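Local coordinates for protein putative kinase (Chloroflexus aurantiacus, PDB 2RHM) that is of unknown function but, as a putative kinase with the P-loop NTPase fold, probably binds a nucleoside triphosphate and transfers its phosphate, at residues B[3-8]-B[72-77]; B[8-13]-B[79-84]; B[86-91]-B[155-160]; B[105-110]-B[159-164]; B[111-116]-B[165-170]. One frame throughout, in Å; residues are numbered along the deposited sequence.

Contact 1: residues B[3-8]-B[72-77]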
# COMPACT_ATOMS: atom_id res chain seq x y z
N GLN B 3 -11.59 2.61 -19.17
CA GLN B 3 -10.22 2.59 -19.68
C GLN B 3 -9.35 1.70 -18.82
O GLN B 3 -9.50 1.66 -17.60
CB GLN B 3 -9.52 3.97 -19.68
CG GLN B 3 -10.40 5.18 -19.66
CD GLN B 3 -10.78 5.59 -18.26
OE1 GLN B 3 -11.85 5.25 -17.79
NE2 GLN B 3 -9.89 6.30 -17.58
N THR B 4 -8.41 1.03 -19.45
CA THR B 4 -7.39 0.30 -18.72
C THR B 4 -6.45 1.32 -18.04
O THR B 4 -6.01 2.27 -18.68
CB THR B 4 -6.57 -0.57 -19.68
OG1 THR B 4 -7.45 -1.44 -20.42
CG2 THR B 4 -5.51 -1.39 -18.92
N PRO B 5 -6.17 1.14 -16.74
CA PRO B 5 -5.25 2.06 -16.08
C PRO B 5 -3.81 1.88 -16.49
O PRO B 5 -3.44 0.80 -16.95
CB PRO B 5 -5.42 1.70 -14.61
CG PRO B 5 -5.80 0.30 -14.61
CD PRO B 5 -6.69 0.14 -15.80
N ALA B 6 -3.01 2.93 -16.33
CA ALA B 6 -1.59 2.84 -16.62
C ALA B 6 -0.83 2.42 -15.38
O ALA B 6 -1.19 2.79 -14.26
CB ALA B 6 -1.04 4.17 -17.12
N LEU B 7 0.23 1.63 -15.59
CA LEU B 7 1.14 1.27 -14.52
C LEU B 7 2.50 1.81 -14.94
O LEU B 7 3.05 1.37 -15.95
CB LEU B 7 1.20 -0.24 -14.32
CG LEU B 7 2.30 -0.74 -13.36
CD1 LEU B 7 2.19 -0.04 -12.02
CD2 LEU B 7 2.25 -2.25 -13.16
N ILE B 8 3.00 2.80 -14.20
CA ILE B 8 4.26 3.45 -14.51
C ILE B 8 5.33 2.83 -13.63
O ILE B 8 5.28 2.96 -12.41
CB ILE B 8 4.17 4.98 -14.29
CG1 ILE B 8 3.06 5.56 -15.20
CG2 ILE B 8 5.51 5.63 -14.57
CD1 ILE B 8 2.50 6.84 -14.68
N THR B 72 -5.05 -3.69 -5.94
CA THR B 72 -6.33 -3.08 -5.55
C THR B 72 -6.51 -1.68 -6.17
O THR B 72 -7.62 -1.28 -6.47
CB THR B 72 -6.56 -3.10 -4.02
OG1 THR B 72 -7.93 -2.76 -3.75
CG2 THR B 72 -5.62 -2.14 -3.29
N ILE B 73 -5.41 -0.95 -6.36
CA ILE B 73 -5.48 0.37 -7.00
C ILE B 73 -5.83 0.23 -8.47
O ILE B 73 -6.72 0.92 -8.99
CB ILE B 73 -4.14 1.13 -6.83
CG1 ILE B 73 -3.89 1.42 -5.35
CG2 ILE B 73 -4.14 2.43 -7.60
CD1 ILE B 73 -2.57 2.01 -5.06
N LEU B 74 -5.13 -0.68 -9.15
CA LEU B 74 -5.40 -0.94 -10.56
C LEU B 74 -6.81 -1.46 -10.81
O LEU B 74 -7.46 -1.07 -11.81
CB LEU B 74 -4.36 -1.90 -11.14
CG LEU B 74 -2.93 -1.34 -11.26
CD1 LEU B 74 -1.95 -2.41 -11.65
CD2 LEU B 74 -2.88 -0.20 -12.28
N GLN B 75 -7.30 -2.33 -9.91
CA GLN B 75 -8.65 -2.88 -10.02
C GLN B 75 -9.74 -1.79 -9.91
O GLN B 75 -10.82 -1.95 -10.45
CB GLN B 75 -8.85 -3.96 -8.97
CG GLN B 75 -8.13 -5.26 -9.32
CD GLN B 75 -8.02 -6.26 -8.16
OE1 GLN B 75 -8.31 -5.94 -7.00
NE2 GLN B 75 -7.59 -7.47 -8.47
N SER B 76 -9.43 -0.68 -9.23
CA SER B 76 -10.36 0.46 -9.13
C SER B 76 -10.33 1.36 -10.37
O SER B 76 -11.14 2.28 -10.51
CB SER B 76 -10.03 1.31 -7.89
OG SER B 76 -8.92 2.15 -8.13
N GLY B 77 -9.39 1.11 -11.27
CA GLY B 77 -9.25 1.85 -12.53
C GLY B 77 -8.31 3.03 -12.46
O GLY B 77 -8.25 3.83 -13.39
O HOH W 1 -10.03 3.32 -15.23
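Pro5 packs against the last turn of helix 52-75, its CG touching both the CD2 methyl and the carbonyl oxygen of Leu74. Here the contact is tight: Pro5 CG lies 3.8 Å from Leu74 CD2 and 3.5 Å from Leu74 O, the two side chains crossing obliquely. Leu74 CG stands beside its own backbone N (chi1 -69°), and from there the CD2 branch reaches the proline, while CD1 comes no nearer than 4.5 Å to Leu7 CD2. Leu98 and Leu80 add to the apolar surroundings of Leu74.

The other side is looser and wetter. Pro5 CB rests 3.7 Å from Gly77 O, and no direct hydrogen bond joins the two segments anywhere. A water spans them instead, donating to Gln3 O at 2.9 Å and to Gly77 O at 2.6 Å. Gly77, the first residue to leave helical phi/psi, has the positive phi of a Schellman motif (93°), at which a side chain would crowd against the carbonyl before it; its N bonds back to Leu74 O. Within the same turn Ser76 OG donates to Ile73 O at 2.7 Å.

The chemistry is thus that of a helix end laid against the start of the central strand 6-12: shape and apolar carbon hold the buried part, and a water links carbonyl oxygens that cannot bond to one another.

Contact 2: residues B[8-13]-B[79-84]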
# COMPACT_ATOMS: atom_id res chain seq x y z
N ILE B 8 3.00 2.80 -14.20
CA ILE B 8 4.26 3.45 -14.51
C ILE B 8 5.33 2.83 -13.63
O ILE B 8 5.28 2.96 -12.41
CB ILE B 8 4.17 4.98 -14.29
CG1 ILE B 8 3.06 5.56 -15.20
CG2 ILE B 8 5.51 5.63 -14.57
CD1 ILE B 8 2.50 6.84 -14.68
N ILE B 9 6.26 2.13 -14.28
CA ILE B 9 7.32 1.44 -13.59
C ILE B 9 8.59 2.27 -13.67
O ILE B 9 9.07 2.57 -14.76
CB ILE B 9 7.58 0.04 -14.21
CG1 ILE B 9 6.32 -0.84 -14.08
CG2 ILE B 9 8.81 -0.64 -13.59
CD1 ILE B 9 5.46 -0.84 -15.34
N VAL B 10 9.09 2.66 -12.51
CA VAL B 10 10.37 3.37 -12.43
C VAL B 10 11.40 2.45 -11.82
O VAL B 10 11.27 2.03 -10.67
CB VAL B 10 10.28 4.67 -11.62
CG1 VAL B 10 11.59 5.41 -11.69
CG2 VAL B 10 9.16 5.55 -12.15
N THR B 11 12.41 2.13 -12.62
CA THR B 11 13.44 1.18 -12.21
C THR B 11 14.83 1.80 -12.31
O THR B 11 14.99 2.90 -12.82
CB THR B 11 13.34 -0.12 -13.00
OG1 THR B 11 14.15 -1.13 -12.36
CG2 THR B 11 13.77 0.10 -14.43
N GLY B 12 15.82 1.11 -11.78
CA GLY B 12 17.19 1.58 -11.78
C GLY B 12 17.92 0.92 -10.66
O GLY B 12 17.30 0.48 -9.68
N HIS B 13 19.23 0.86 -10.77
CA HIS B 13 20.03 0.43 -9.64
C HIS B 13 19.93 1.46 -8.48
O HIS B 13 19.52 2.59 -8.67
CB HIS B 13 21.48 0.23 -10.05
CG HIS B 13 21.72 -1.01 -10.83
ND1 HIS B 13 21.26 -2.25 -10.41
CD2 HIS B 13 22.39 -1.22 -11.99
CE1 HIS B 13 21.65 -3.16 -11.28
NE2 HIS B 13 22.34 -2.57 -12.24
N SER B 79 -4.56 4.75 -12.19
CA SER B 79 -3.19 4.55 -12.60
C SER B 79 -2.26 4.77 -11.39
O SER B 79 -2.65 5.39 -10.39
CB SER B 79 -2.84 5.51 -13.74
OG SER B 79 -3.70 5.31 -14.86
N LEU B 80 -1.04 4.27 -11.48
CA LEU B 80 -0.12 4.39 -10.36
C LEU B 80 1.32 4.20 -10.79
O LEU B 80 1.61 3.72 -11.88
CB LEU B 80 -0.49 3.38 -9.28
CG LEU B 80 -0.16 1.92 -9.57
CD1 LEU B 80 1.05 1.55 -8.82
CD2 LEU B 80 -1.27 0.99 -9.13
N ILE B 81 2.21 4.63 -9.91
CA ILE B 81 3.65 4.54 -10.11
C ILE B 81 4.21 3.54 -9.10
O ILE B 81 3.90 3.62 -7.89
CB ILE B 81 4.32 5.90 -9.89
CG1 ILE B 81 3.73 6.98 -10.81
CG2 ILE B 81 5.83 5.76 -10.06
CD1 ILE B 81 3.93 8.39 -10.27
N MSE B 82 5.02 2.62 -9.58
CA MSE B 82 5.75 1.68 -8.73
C MSE B 82 7.24 1.93 -8.95
O MSE B 82 7.71 2.00 -10.07
CB MSE B 82 5.43 0.22 -9.04
CG MSE B 82 3.99 -0.21 -8.77
SE MSE B 82 3.68 -2.08 -9.33
CE MSE B 82 5.24 -2.74 -8.31
N GLU B 83 7.98 2.01 -7.85
CA GLU B 83 9.41 2.27 -7.92
C GLU B 83 10.18 1.25 -7.10
O GLU B 83 9.89 1.03 -5.92
CB GLU B 83 9.70 3.68 -7.43
CG GLU B 83 11.19 4.01 -7.37
CD GLU B 83 11.82 3.65 -6.02
OE1 GLU B 83 11.39 4.17 -4.97
OE2 GLU B 83 12.78 2.85 -6.01
N SER B 84 11.17 0.63 -7.74
CA SER B 84 12.08 -0.30 -7.08
C SER B 84 13.26 -0.57 -8.01
O SER B 84 13.25 -0.16 -9.16
CB SER B 84 11.38 -1.63 -6.80
OG SER B 84 12.19 -2.46 -5.97
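In the core of the parallel sheet, strands 6-12 and 80-83 run side by side, and the first of them leads into the probable Walker A P-loop that begins at Gly12. Four backbone bonds join them, alternating in direction: Ile8 N to Leu80 O and Val10 N to Met82 O, each 2.9 Å, then Met82 N to Ile8 O and Ser84 N to Val10 O, the last stretched to 3.2 Å. Between them Ile81 CA sends its hydrogen toward Ile8 O at 3.2 Å.

Ile8, Val10, Ile81 and Glu83 share one face. Ile81 fits across its neighbours with both branches: CG1, anti to the carbonyl carbon (chi1 -57°), lies 4.0 Å from Ile8 CB, and CG2 lies 3.9 Å from Val10 CG2, the Val10 and Ile81 side chains pointing the same way. An alanine in place of Ile81 would probably open a gap beside Ile8 CB and Val10 CG2, leaving those side chains less firmly packed. Glu83 is different in kind: its CG passes 3.8 Å from Val10 O, and its buried carboxylate is held by Ser35 through OE1 and by a salt bridge from OE2 to Lys18, the lysine of the Walker A pattern.

The face of Ile8 and Ile81 lies under helix 18-29, through Leu29 and Leu25. On the reverse face Met82, a selenomethionine, packs on helix 52-75 and Ile9 meets Phe86, while strand 105-112 bonds to the far edge of strand 6-12.

Contact 3: residues B[86-91]-B[155-160]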
# COMPACT_ATOMS: atom_id res chain seq x y z
N PHE B 86 13.88 -3.16 -9.80
CA PHE B 86 13.23 -4.39 -10.25
C PHE B 86 14.20 -5.36 -10.92
O PHE B 86 15.15 -4.96 -11.61
CB PHE B 86 12.09 -4.08 -11.21
CG PHE B 86 10.93 -3.37 -10.58
CD1 PHE B 86 10.00 -4.07 -9.84
CD2 PHE B 86 10.75 -2.01 -10.75
CE1 PHE B 86 8.90 -3.43 -9.28
CE2 PHE B 86 9.67 -1.36 -10.18
CZ PHE B 86 8.76 -2.06 -9.45
N ARG B 87 13.94 -6.66 -10.72
CA ARG B 87 14.77 -7.72 -11.26
C ARG B 87 14.02 -8.46 -12.35
O ARG B 87 12.92 -8.95 -12.10
CB ARG B 87 15.07 -8.75 -10.20
CG ARG B 87 15.98 -8.32 -9.11
CD ARG B 87 16.18 -9.47 -8.15
NE ARG B 87 16.96 -10.55 -8.78
CZ ARG B 87 18.28 -10.53 -8.94
NH1 ARG B 87 19.01 -9.49 -8.52
NH2 ARG B 87 18.89 -11.55 -9.52
N VAL B 88 14.60 -8.56 -13.53
CA VAL B 88 13.96 -9.25 -14.63
C VAL B 88 13.62 -10.69 -14.26
O VAL B 88 12.54 -11.20 -14.58
CB VAL B 88 14.84 -9.24 -15.90
CG1 VAL B 88 14.31 -10.19 -16.94
CG2 VAL B 88 14.94 -7.84 -16.48
N ASP B 89 14.56 -11.36 -13.59
CA ASP B 89 14.39 -12.77 -13.34
C ASP B 89 13.19 -13.13 -12.48
O ASP B 89 12.60 -14.19 -12.69
CB ASP B 89 15.67 -13.41 -12.78
CG ASP B 89 16.08 -12.88 -11.41
OD1 ASP B 89 15.50 -11.91 -10.88
OD2 ASP B 89 17.04 -13.45 -10.86
N LEU B 90 12.80 -12.25 -11.56
CA LEU B 90 11.65 -12.48 -10.69
C LEU B 90 10.45 -11.57 -10.94
O LEU B 90 9.29 -12.01 -10.82
CB LEU B 90 12.08 -12.33 -9.24
CG LEU B 90 13.04 -13.37 -8.68
CD1 LEU B 90 13.28 -13.06 -7.21
CD2 LEU B 90 12.49 -14.77 -8.87
N ASP B 91 10.69 -10.30 -11.23
CA ASP B 91 9.59 -9.35 -11.41
C ASP B 91 8.84 -9.46 -12.73
O ASP B 91 7.71 -9.01 -12.83
CB ASP B 91 10.06 -7.92 -11.12
CG ASP B 91 10.41 -7.70 -9.66
OD1 ASP B 91 9.49 -7.82 -8.82
OD2 ASP B 91 11.59 -7.38 -9.34
N PRO B 155 15.97 -3.52 -18.06
CA PRO B 155 14.59 -3.14 -17.82
C PRO B 155 13.67 -4.35 -17.85
O PRO B 155 14.03 -5.41 -18.39
CB PRO B 155 14.29 -2.19 -18.98
CG PRO B 155 15.19 -2.61 -20.07
CD PRO B 155 16.39 -3.24 -19.45
N LEU B 156 12.45 -4.21 -17.31
CA LEU B 156 11.53 -5.34 -17.36
C LEU B 156 10.97 -5.47 -18.77
O LEU B 156 10.60 -4.48 -19.38
CB LEU B 156 10.41 -5.23 -16.34
CG LEU B 156 10.82 -5.13 -14.88
CD1 LEU B 156 9.62 -5.02 -13.98
CD2 LEU B 156 11.68 -6.32 -14.48
N PRO B 157 10.88 -6.69 -19.28
CA PRO B 157 10.39 -6.87 -20.64
C PRO B 157 8.85 -6.89 -20.70
O PRO B 157 8.25 -7.92 -21.03
CB PRO B 157 10.97 -8.23 -21.03
CG PRO B 157 11.06 -8.96 -19.78
CD PRO B 157 11.25 -7.98 -18.66
N LEU B 158 8.23 -5.74 -20.44
CA LEU B 158 6.78 -5.64 -20.27
C LEU B 158 6.04 -5.22 -21.54
O LEU B 158 4.81 -5.31 -21.61
CB LEU B 158 6.48 -4.57 -19.20
CG LEU B 158 7.07 -4.79 -17.81
CD1 LEU B 158 6.66 -3.66 -16.91
CD2 LEU B 158 6.63 -6.12 -17.24
N GLY B 159 6.79 -4.80 -22.55
CA GLY B 159 6.18 -4.21 -23.69
C GLY B 159 5.91 -2.77 -23.28
O GLY B 159 6.13 -2.37 -22.14
N GLY B 160 5.43 -1.99 -24.22
CA GLY B 160 5.16 -0.62 -23.91
C GLY B 160 6.41 0.22 -23.97
O GLY B 160 7.51 -0.29 -24.13
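Leu156 plugs the start of helix 88-101 from a segment that has no regular structure of its own. Its CG is set beside the backbone N (chi1 -59°), and from there the two methyls reach Phe86 and Val88. CD1 sits 3.8 Å from Phe86 CB and approaches the ring obliquely, the two side chains crossing at about a right angle. CD2 meets the helix start, 3.7 Å from Val88 CA and 3.8 Å from the carbonyl oxygen O of the N-cap residue Arg87. Asp91 CB touches both methyls, and Leu156 N finds its partner in Gln108 of the sheet.

Val88 carries the outer part: CG2 presses on Pro155 O at 3.2 Å, and CG1 meets Pro157 CD at 4.1 Å. Pro157 centres an inverse gamma turn.

The charged groups keep to their own segment or to outside partners. Asp91 OD2 accepts from Arg87 N at 2.8 Å through its anti lone pair, the N-H pointing almost straight at it (175°), which ties the N-cap residue to the first turn; Asp91 OD1 is taken by Tyr67 and Arg94. Farther out, Arg87 holds Asp89 side-on, NE to OD1 at 2.9 Å and NH2 to OD2, the latter met from above the carboxylate plane.

The loop is therefore held to the helix start by van der Waals contact, without a hydrogen bond between the two segments, while the Asp91 carboxylate, bound to the N-H of the N-cap residue, is placed where the helix start would probably favour a negative charge.

Contact 4: residues B[105-110]-B[159-164]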
# COMPACT_ATOMS: atom_id res chain seq x y z
N THR B 105 -1.70 -0.95 -18.53
CA THR B 105 -0.88 -0.61 -19.67
C THR B 105 0.44 -0.08 -19.13
O THR B 105 0.45 0.97 -18.47
CB THR B 105 -1.55 0.50 -20.50
OG1 THR B 105 -2.81 0.03 -21.00
CG2 THR B 105 -0.68 0.86 -21.67
N PRO B 106 1.56 -0.78 -19.39
CA PRO B 106 2.85 -0.38 -18.82
C PRO B 106 3.56 0.77 -19.52
O PRO B 106 3.53 0.88 -20.76
CB PRO B 106 3.70 -1.64 -18.95
CG PRO B 106 3.20 -2.26 -20.22
CD PRO B 106 1.70 -1.98 -20.25
N ILE B 107 4.18 1.63 -18.70
CA ILE B 107 5.06 2.69 -19.17
C ILE B 107 6.27 2.57 -18.25
O ILE B 107 6.11 2.51 -17.04
CB ILE B 107 4.44 4.07 -19.00
CG1 ILE B 107 3.14 4.18 -19.83
CG2 ILE B 107 5.45 5.16 -19.43
CD1 ILE B 107 2.35 5.45 -19.55
N GLN B 108 7.48 2.50 -18.81
CA GLN B 108 8.66 2.23 -18.00
C GLN B 108 9.74 3.28 -18.16
O GLN B 108 10.03 3.73 -19.28
CB GLN B 108 9.22 0.83 -18.32
CG GLN B 108 10.32 0.37 -17.36
CD GLN B 108 10.75 -1.10 -17.55
OE1 GLN B 108 11.56 -1.61 -16.78
NE2 GLN B 108 10.19 -1.79 -18.55
N ILE B 109 10.26 3.72 -17.02
CA ILE B 109 11.39 4.65 -16.96
C ILE B 109 12.53 3.97 -16.20
O ILE B 109 12.36 3.51 -15.06
CB ILE B 109 11.04 5.98 -16.29
CG1 ILE B 109 9.86 6.63 -16.99
CG2 ILE B 109 12.25 6.92 -16.32
CD1 ILE B 109 9.43 7.88 -16.39
N ARG B 110 13.68 3.88 -16.87
CA ARG B 110 14.85 3.27 -16.29
C ARG B 110 15.88 4.36 -16.02
O ARG B 110 16.23 5.13 -16.91
CB ARG B 110 15.46 2.21 -17.20
CG ARG B 110 16.80 1.75 -16.66
CD ARG B 110 17.48 0.76 -17.53
NE ARG B 110 17.80 1.29 -18.85
CZ ARG B 110 18.63 0.70 -19.69
NH1 ARG B 110 19.24 -0.42 -19.34
NH2 ARG B 110 18.87 1.23 -20.88
N GLY B 159 6.79 -4.80 -22.55
CA GLY B 159 6.18 -4.21 -23.69
C GLY B 159 5.91 -2.77 -23.28
O GLY B 159 6.13 -2.37 -22.14
N GLY B 160 5.43 -1.99 -24.22
CA GLY B 160 5.16 -0.62 -23.91
C GLY B 160 6.41 0.22 -23.97
O GLY B 160 7.51 -0.29 -24.13
N PRO B 161 6.23 1.52 -23.85
CA PRO B 161 7.33 2.45 -23.98
C PRO B 161 8.33 2.36 -22.84
O PRO B 161 7.97 2.00 -21.72
CB PRO B 161 6.63 3.82 -23.99
CG PRO B 161 5.32 3.62 -23.47
CD PRO B 161 4.94 2.19 -23.63
N LEU B 162 9.58 2.67 -23.16
CA LEU B 162 10.67 2.71 -22.20
C LEU B 162 11.49 3.99 -22.42
O LEU B 162 11.86 4.30 -23.55
CB LEU B 162 11.58 1.49 -22.35
CG LEU B 162 12.89 1.46 -21.56
CD1 LEU B 162 12.65 1.35 -20.05
CD2 LEU B 162 13.79 0.32 -22.03
N LEU B 163 11.73 4.71 -21.34
CA LEU B 163 12.60 5.89 -21.38
C LEU B 163 13.74 5.60 -20.46
O LEU B 163 13.51 5.21 -19.33
CB LEU B 163 11.87 7.12 -20.84
CG LEU B 163 12.69 8.42 -20.74
CD1 LEU B 163 13.03 8.88 -22.11
CD2 LEU B 163 11.90 9.48 -19.97
N THR B 164 14.98 5.82 -20.92
CA THR B 164 16.14 5.74 -20.04
C THR B 164 16.65 7.13 -19.73
O THR B 164 16.87 7.95 -20.64
CB THR B 164 17.27 4.89 -20.60
OG1 THR B 164 16.82 3.54 -20.67
CG2 THR B 164 18.51 4.96 -19.71
O HOH W 2 8.09 -0.86 -20.83
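Arg110 lies alongside Thr164 at the sheet's edge, on the face it shares with Gln108 and Leu162. Its CB lies 4.0 Å from Thr164 OG1 and nearly as close to Leu162 CD1; CG runs on anti to the backbone N (chi1 172°), and the bend at chi3 (61°) sets NE beside the threonine. NE and NH2 then both donate to Thr164 OG1, 3.1 Å each, and this oxygen lies at the guanidinium edge, close to its plane, 3.5 Å from Arg110 CZ. Near the tip, NE also passes 3.8 Å from Thr164 CG2, and NH1 turns to the carbonyl of Ile153. An alanine in place of Arg110 would probably leave Thr164 OG1 without its two donors and the Ile153 carbonyl without its mate.

Gln108 lies alongside Leu162, its CG 3.7 Å from Leu162 CD1. Its amide serves outside partners too: OE1 accepts from Leu156 N, while NE2 donates to a water that also meets Gly159 O and Pro161 O. Backbone bonds set the parallel pairing, Gln108 N to Pro161 O, Leu163 N to Gln108 O and Arg110 N to Leu163 O, the last two 2.8 Å long. Where the strands begin, Pro106 CG touches Gly159 O at 3.5 Å, and a side chain on Gly160 would collide with Pro106 O.

Strand 162-166 is the outermost of this chain's sheet. On the face of Ile107 and Ile109, helices 175-187 and 18-29 pack; on the other, the loop with Pro155 covers Gln108 and Leu162. Within the sheet, strand 6-12 lies on the other side of strand 105-112 from strand 162-166.

Contact 5: residues B[111-116]-B[165-170]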
# COMPACT_ATOMS: atom_id res chain seq x y z
N CYS B 111 16.34 4.44 -14.78
CA CYS B 111 17.36 5.40 -14.41
C CYS B 111 18.71 4.74 -14.42
O CYS B 111 18.82 3.59 -14.02
CB CYS B 111 17.08 5.96 -13.03
SG CYS B 111 15.52 6.81 -12.92
N VAL B 112 19.73 5.46 -14.87
CA VAL B 112 21.08 4.95 -14.93
C VAL B 112 22.04 6.08 -14.54
O VAL B 112 21.67 7.25 -14.56
CB VAL B 112 21.43 4.42 -16.36
CG1 VAL B 112 20.49 3.26 -16.77
CG2 VAL B 112 21.39 5.54 -17.39
N ALA B 113 23.25 5.73 -14.13
CA ALA B 113 24.30 6.73 -13.89
C ALA B 113 25.65 6.05 -13.84
O ALA B 113 25.74 4.83 -13.68
CB ALA B 113 24.06 7.48 -12.62
N SER B 114 26.70 6.86 -13.93
CA SER B 114 28.06 6.33 -13.96
C SER B 114 28.40 5.72 -12.62
O SER B 114 27.88 6.14 -11.57
CB SER B 114 29.07 7.42 -14.35
OG SER B 114 29.26 8.37 -13.31
N GLY B 115 29.25 4.70 -12.65
CA GLY B 115 29.71 4.03 -11.43
C GLY B 115 30.31 5.00 -10.43
O GLY B 115 30.00 4.93 -9.25
N ASP B 116 31.16 5.91 -10.90
CA ASP B 116 31.76 6.90 -10.02
C ASP B 116 30.71 7.76 -9.32
O ASP B 116 30.80 7.99 -8.12
CB ASP B 116 32.72 7.82 -10.78
CG ASP B 116 34.03 7.13 -11.15
OD1 ASP B 116 34.32 6.03 -10.63
OD2 ASP B 116 34.78 7.72 -11.95
N VAL B 165 16.80 7.39 -18.44
CA VAL B 165 17.23 8.68 -17.93
C VAL B 165 18.60 8.54 -17.22
O VAL B 165 18.73 7.90 -16.18
CB VAL B 165 16.16 9.28 -17.01
CG1 VAL B 165 16.64 10.60 -16.42
CG2 VAL B 165 14.85 9.46 -17.79
N ASP B 166 19.62 9.16 -17.82
CA ASP B 166 20.96 9.16 -17.25
C ASP B 166 21.09 10.39 -16.34
O ASP B 166 21.03 11.54 -16.79
CB ASP B 166 22.01 9.16 -18.37
CG ASP B 166 23.43 8.85 -17.86
OD1 ASP B 166 23.78 9.21 -16.70
OD2 ASP B 166 24.21 8.26 -18.64
N THR B 167 21.25 10.12 -15.05
CA THR B 167 21.35 11.18 -14.04
C THR B 167 22.78 11.47 -13.59
O THR B 167 22.99 12.10 -12.56
CB THR B 167 20.53 10.83 -12.79
OG1 THR B 167 21.12 9.69 -12.16
CG2 THR B 167 19.08 10.56 -13.15
N THR B 168 23.76 11.02 -14.36
CA THR B 168 25.17 11.27 -14.04
C THR B 168 25.42 12.76 -13.81
O THR B 168 26.12 13.14 -12.86
CB THR B 168 26.07 10.80 -15.19
OG1 THR B 168 25.91 9.39 -15.37
CG2 THR B 168 27.53 11.10 -14.88
N PHE B 169 24.86 13.59 -14.69
CA PHE B 169 24.94 15.05 -14.57
C PHE B 169 23.54 15.61 -14.37
O PHE B 169 22.84 15.90 -15.35
CB PHE B 169 25.62 15.62 -15.81
CG PHE B 169 26.96 15.01 -16.08
CD1 PHE B 169 28.05 15.34 -15.28
CD2 PHE B 169 27.14 14.09 -17.09
CE1 PHE B 169 29.29 14.77 -15.50
CE2 PHE B 169 28.37 13.52 -17.32
CZ PHE B 169 29.45 13.85 -16.53
N PRO B 170 23.11 15.76 -13.10
CA PRO B 170 21.74 16.17 -12.77
C PRO B 170 21.28 17.49 -13.38
O PRO B 170 20.08 17.64 -13.66
CB PRO B 170 21.78 16.29 -11.23
CG PRO B 170 22.90 15.46 -10.81
CD PRO B 170 23.92 15.54 -11.89
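Val112 and Asp166 form the last parallel pair of strands 105-112 and 162-166, and the backbone bonds end there. Val112 N donates to Val165 O at 2.9 Å, and Val112 O accepts from Thr167 N, also at 2.9 Å.

Past these, side-chain oxygens take over. Thr168 OG1 accepts from Ser114 N at 3.0 Å and itself donates to Asp166 OD1 in a very short bond, 2.5 Å, on the syn lone pair. The same OD1 receives Thr168 N, closing an Asx turn, so that two donors grip one carboxylate oxygen and fix the threonine whose hydroxyl serves the opposite segment. A chi1 of -62° sets Thr168 OG1 beside its own backbone N, where both can meet Asp166 OD1. Thr167 OG1 has its partner in Thr16 O, and Ser114 OG caps the helix at Val117 N.

Van der Waals contact is modest. Val112 CG2 rests 3.6 Å from Asp166 CA, Ala113 CB lies 3.7 Å from Thr167 OG1, and Thr168 CG2 approaches Ser114 OG at 3.6 Å. Cys111 and Val165 turn to the other face, where Leu21 of helix 18-29 meets both.

The arrangement is that of the C-terminal end of the strands in a parallel alpha/beta sheet, where they give way to loops and a helix N-cap: Ser114 starts helix 115-127, and the link to Thr16 ties this end to the probable P-loop, as the P-loop NTPase fold places its site at this end.

How the contacts relate
Contacts 2, 4 and 5 are strand pairings in one parallel sheet. Contact 2 is wholly buried at its centre, whereas contacts 4 and 5 share strands 105-112 and 162-166 at the edge and are partly exposed. Backbone bonds run through all three, and in contacts 4 and 5 polar side chains also bond across the segments. Contacts 1 and 3 instead set a helix end against non-helical chain, without a direct hydrogen bond between the segments: contact 1 is buried and has a bridging water, contact 3 is partly exposed. Contacts 1 and 2 share Ile8 on strand 6-12, and contacts 3 and 4 share Gly159 and Gly160, where loop turns into edge strand.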